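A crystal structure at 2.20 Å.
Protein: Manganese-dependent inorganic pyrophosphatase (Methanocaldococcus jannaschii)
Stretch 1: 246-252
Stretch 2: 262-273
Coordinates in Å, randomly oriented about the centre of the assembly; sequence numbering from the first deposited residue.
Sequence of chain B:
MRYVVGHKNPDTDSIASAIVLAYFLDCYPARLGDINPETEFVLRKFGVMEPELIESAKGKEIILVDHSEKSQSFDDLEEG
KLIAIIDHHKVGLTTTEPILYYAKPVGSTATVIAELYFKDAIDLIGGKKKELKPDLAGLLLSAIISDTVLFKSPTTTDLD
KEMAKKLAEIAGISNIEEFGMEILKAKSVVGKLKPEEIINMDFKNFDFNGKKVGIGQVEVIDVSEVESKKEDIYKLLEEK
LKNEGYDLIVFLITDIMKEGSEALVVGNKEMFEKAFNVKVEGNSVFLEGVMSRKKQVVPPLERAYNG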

# COMPACT_ATOMS: atom_id res chain seq x y z
N TYR B 246 2.12 23.32 -13.73
CA TYR B 246 1.58 22.97 -12.43
C TYR B 246 0.21 23.63 -12.26
O TYR B 246 0.04 24.80 -12.60
N ASP B 247 -0.75 22.89 -11.74
CA ASP B 247 -2.06 23.47 -11.51
C ASP B 247 -1.95 24.31 -10.25
O ASP B 247 -2.65 25.32 -10.09
N LEU B 248 -1.04 23.90 -9.36
CA LEU B 248 -0.81 24.59 -8.09
C LEU B 248 0.54 24.28 -7.45
O LEU B 248 1.06 23.15 -7.54
N ILE B 249 1.10 25.29 -6.79
CA ILE B 249 2.37 25.15 -6.09
C ILE B 249 2.29 25.83 -4.72
O ILE B 249 1.80 26.96 -4.60
N VAL B 250 2.74 25.11 -3.70
CA VAL B 250 2.76 25.58 -2.32
C VAL B 250 4.18 25.38 -1.82
O VAL B 250 4.75 24.29 -1.98
N PHE B 251 4.77 26.42 -1.25
CA PHE B 251 6.12 26.33 -0.71
C PHE B 251 6.05 26.65 0.77
O PHE B 251 5.62 27.75 1.16
N LEU B 252 6.49 25.70 1.58
CA LEU B 252 6.45 25.86 3.02
C LEU B 252 7.73 26.40 3.64
O LEU B 252 8.78 25.75 3.60
N GLU B 262 4.95 29.14 6.81
CA GLU B 262 4.38 30.22 6.03
C GLU B 262 4.20 29.58 4.66
O GLU B 262 5.17 29.17 4.03
N ALA B 263 2.96 29.46 4.21
CA ALA B 263 2.72 28.85 2.92
C ALA B 263 2.64 29.88 1.80
O ALA B 263 1.88 30.84 1.89
N LEU B 264 3.44 29.68 0.76
CA LEU B 264 3.41 30.55 -0.41
C LEU B 264 2.48 29.83 -1.38
O LEU B 264 2.67 28.65 -1.65
N VAL B 265 1.48 30.54 -1.90
CA VAL B 265 0.52 29.92 -2.79
C VAL B 265 0.55 30.45 -4.22
O VAL B 265 0.36 31.65 -4.45
N VAL B 266 0.79 29.55 -5.17
CA VAL B 266 0.87 29.91 -6.57
C VAL B 266 -0.06 29.05 -7.44
O VAL B 266 -0.01 27.81 -7.37
N GLY B 267 -0.89 29.70 -8.25
CA GLY B 267 -1.80 28.97 -9.11
C GLY B 267 -3.22 28.90 -8.58
O GLY B 267 -3.87 29.93 -8.36
N ASN B 268 -3.70 27.69 -8.34
CA ASN B 268 -5.06 27.48 -7.85
C ASN B 268 -5.24 27.84 -6.37
O ASN B 268 -5.44 26.96 -5.53
N LYS B 269 -5.21 29.13 -6.06
CA LYS B 269 -5.38 29.59 -4.68
C LYS B 269 -6.71 29.16 -4.09
O LYS B 269 -6.82 28.88 -2.89
N GLU B 270 -7.73 29.11 -4.94
CA GLU B 270 -9.08 28.72 -4.53
C GLU B 270 -9.06 27.34 -3.88
O GLU B 270 -9.60 27.14 -2.79
N MET B 271 -8.44 26.38 -4.57
CA MET B 271 -8.37 25.01 -4.07
C MET B 271 -7.62 24.93 -2.75
O MET B 271 -7.92 24.07 -1.91
N PHE B 272 -6.66 25.83 -2.56
CA PHE B 272 -5.86 25.88 -1.34
C PHE B 272 -6.72 26.39 -0.19
O PHE B 272 -6.79 25.79 0.89
N GLU B 273 -7.37 27.52 -0.43
CA GLU B 273 -8.23 28.14 0.56
C GLU B 273 -9.33 27.17 0.98
O GLU B 273 -9.76 27.17 2.12

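Antiparallel pairing of strand 248-252 with strand 262-267, and the polar turn that leads from the second strand into helix 269-273. The strand axes run at 160° and approach to 4.6 Å, and the two stretches together bury 572 Å². Backbone donors and acceptors are satisfied in two reciprocal pairs. Ile-249 N donates to Val-266 O (2.8 Å) and Val-266 N returns the bond to Ile-249 O (2.8 Å); two residues along, Phe-251 N donates to Leu-264 O (3.1 Å) and Leu-264 N to Phe-251 O (2.9 Å). Between these rungs, Val-250 CA lies 3.1 Å from Leu-264 O, a CA-H...O contact that gives this carbonyl a second, weaker partner.

Just beyond the last bridge, Leu-248 with Gly-267, Asp-247 O accepts from Asn-268 N (3.1 Å). The side chains of the same two residues add a weak bond, Asn-268 ND2 to Asp-247 OD1 (3.3 Å); Asp-247 is t, and its OD1 has a further partner elsewhere in the structure. Asn-268, also t, with its CA-to-CB bond toward the first stretch, works in two directions: while ND2 reaches across, its OD1 caps the helix by accepting from Met-271 N (2.7 Å), a donor in the first helical turn. Gly-267 O takes Lys-269 N (2.8 Å). Gly-267 has phi/psi of 100/-119, where a CB would jam against the preceding carbonyl; an ideal CB would also sit 2.7 Å from Asp-247 O, a clash.

The remaining side-chain contacts described here are mostly apolar. Ile-249 (m, t) and Val-266 (t) share one face of the sheet with Phe-251 (t) and Leu-264 (m, t). Ile-249 CB meets Val-266 CB at 4.2 Å, and Phe-251 CB meets Leu-264 CB at 4.1 Å; the end of the Phe-251 side chain leads away from the second strand, with Leu-264 CD1 oblique to its ring.

On the other face, Val-250 (t) is paired with Val-265 (t), and Leu-252 (m, t) with Ala-263. The small Ala-263 CB is touched by Val-250 CG1 and by Leu-252 CD2, each at 4.1 Å. Val-250 CG2 reaches Phe-272 CD1 at 3.8 Å, so the helix, through Phe-272 (t), packs against this face. The CA-to-CB bond of Leu-248 (t, p) points sideways, but its CD1 lies 3.9 Å from Val-265 CG1 and only 3.1 Å from Val-266 O, a close approach with no polar bond; that oxygen is already satisfied by Ile-249 N.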

# COMPACT_ATOMS: atom_id res chain seq x y z
CB TYR B 246 2.48 23.48 -11.30
CG TYR B 246 3.74 22.69 -11.08
CD1 TYR B 246 4.85 22.87 -11.91
CD2 TYR B 246 3.83 21.77 -10.04
CE1 TYR B 246 6.02 22.15 -11.69
CE2 TYR B 246 5.00 21.05 -9.81
CZ TYR B 246 6.09 21.25 -10.64
OH TYR B 246 7.25 20.55 -10.40
CB ASP B 247 -3.12 22.38 -11.34
CG ASP B 247 -4.50 22.95 -11.11
OD1 ASP B 247 -4.92 23.05 -9.93
OD2 ASP B 247 -5.16 23.30 -12.11
CB LEU B 248 -1.90 24.23 -7.07
CG LEU B 248 -1.62 24.60 -5.61
CD1 LEU B 248 -1.71 26.11 -5.39
CD2 LEU B 248 -2.63 23.88 -4.72
CB ILE B 249 3.56 25.77 -6.88
CG1 ILE B 249 3.91 24.88 -8.07
CG2 ILE B 249 4.78 25.90 -5.96
CD1 ILE B 249 5.13 25.34 -8.86
CB VAL B 250 1.79 24.76 -1.44
CG1 VAL B 250 1.93 25.17 0.02
CG2 VAL B 250 0.37 24.93 -1.93
CB PHE B 251 7.06 27.31 -1.38
CG PHE B 251 8.50 27.03 -1.12
CD1 PHE B 251 9.16 26.03 -1.83
CD2 PHE B 251 9.20 27.72 -0.13
CE1 PHE B 251 10.49 25.73 -1.56
CE2 PHE B 251 10.53 27.43 0.14
CZ PHE B 251 11.18 26.42 -0.58
CB LEU B 252 6.12 24.51 3.68
CG LEU B 252 4.86 23.82 3.17
CD1 LEU B 252 4.77 22.42 3.74
CD2 LEU B 252 3.63 24.65 3.52
CB GLU B 262 5.33 31.41 5.90
CG GLU B 262 4.68 32.61 5.25
CD GLU B 262 5.66 33.71 4.87
OE1 GLU B 262 6.58 33.99 5.67
OE2 GLU B 262 5.51 34.30 3.78
CB ALA B 263 1.44 28.04 2.96
CB LEU B 264 4.80 30.69 -1.04
CG LEU B 264 5.94 31.24 -0.18
CD1 LEU B 264 7.16 31.44 -1.07
CD2 LEU B 264 5.54 32.55 0.47
CB VAL B 265 -0.90 30.05 -2.21
CG1 VAL B 265 -1.89 29.27 -3.07
CG2 VAL B 265 -0.92 29.53 -0.78
CB VAL B 266 2.31 29.74 -7.09
CG1 VAL B 266 2.47 30.47 -8.42
CG2 VAL B 266 3.30 30.26 -6.06
CB ASN B 268 -5.45 26.01 -8.07
CG ASN B 268 -6.94 25.79 -7.97
OD1 ASN B 268 -7.62 26.46 -7.19
ND2 ASN B 268 -7.45 24.85 -8.74
CB LYS B 269 -5.23 31.11 -4.60
CG LYS B 269 -3.81 31.59 -4.90
CD LYS B 269 -3.65 33.09 -4.71
CE LYS B 269 -2.21 33.52 -4.99
NZ LYS B 269 -2.05 35.00 -4.91
CB GLU B 270 -10.03 28.70 -5.73
CG GLU B 270 -9.91 29.90 -6.67
CD GLU B 270 -8.60 29.92 -7.44
OE1 GLU B 270 -8.33 28.96 -8.19
OE2 GLU B 270 -7.83 30.90 -7.30
CB MET B 271 -7.71 24.10 -5.10
CG MET B 271 -7.90 22.62 -4.80
SD MET B 271 -9.64 22.12 -4.67
CE MET B 271 -9.92 21.50 -6.35
CB PHE B 272 -4.67 26.83 -1.53
CG PHE B 272 -3.81 26.97 -0.31
CD1 PHE B 272 -2.74 26.11 -0.09
CD2 PHE B 272 -4.08 27.96 0.64
CE1 PHE B 272 -1.94 26.22 1.05
CE2 PHE B 272 -3.29 28.08 1.78
CZ PHE B 272 -2.22 27.21 1.99
CB GLU B 273 -8.84 29.42 0.01
CG GLU B 273 -7.86 30.58 -0.07
CD GLU B 273 -8.46 31.79 -0.79
OE1 GLU B 273 -7.96 32.92 -0.58
OE2 GLU B 273 -9.43 31.59 -1.56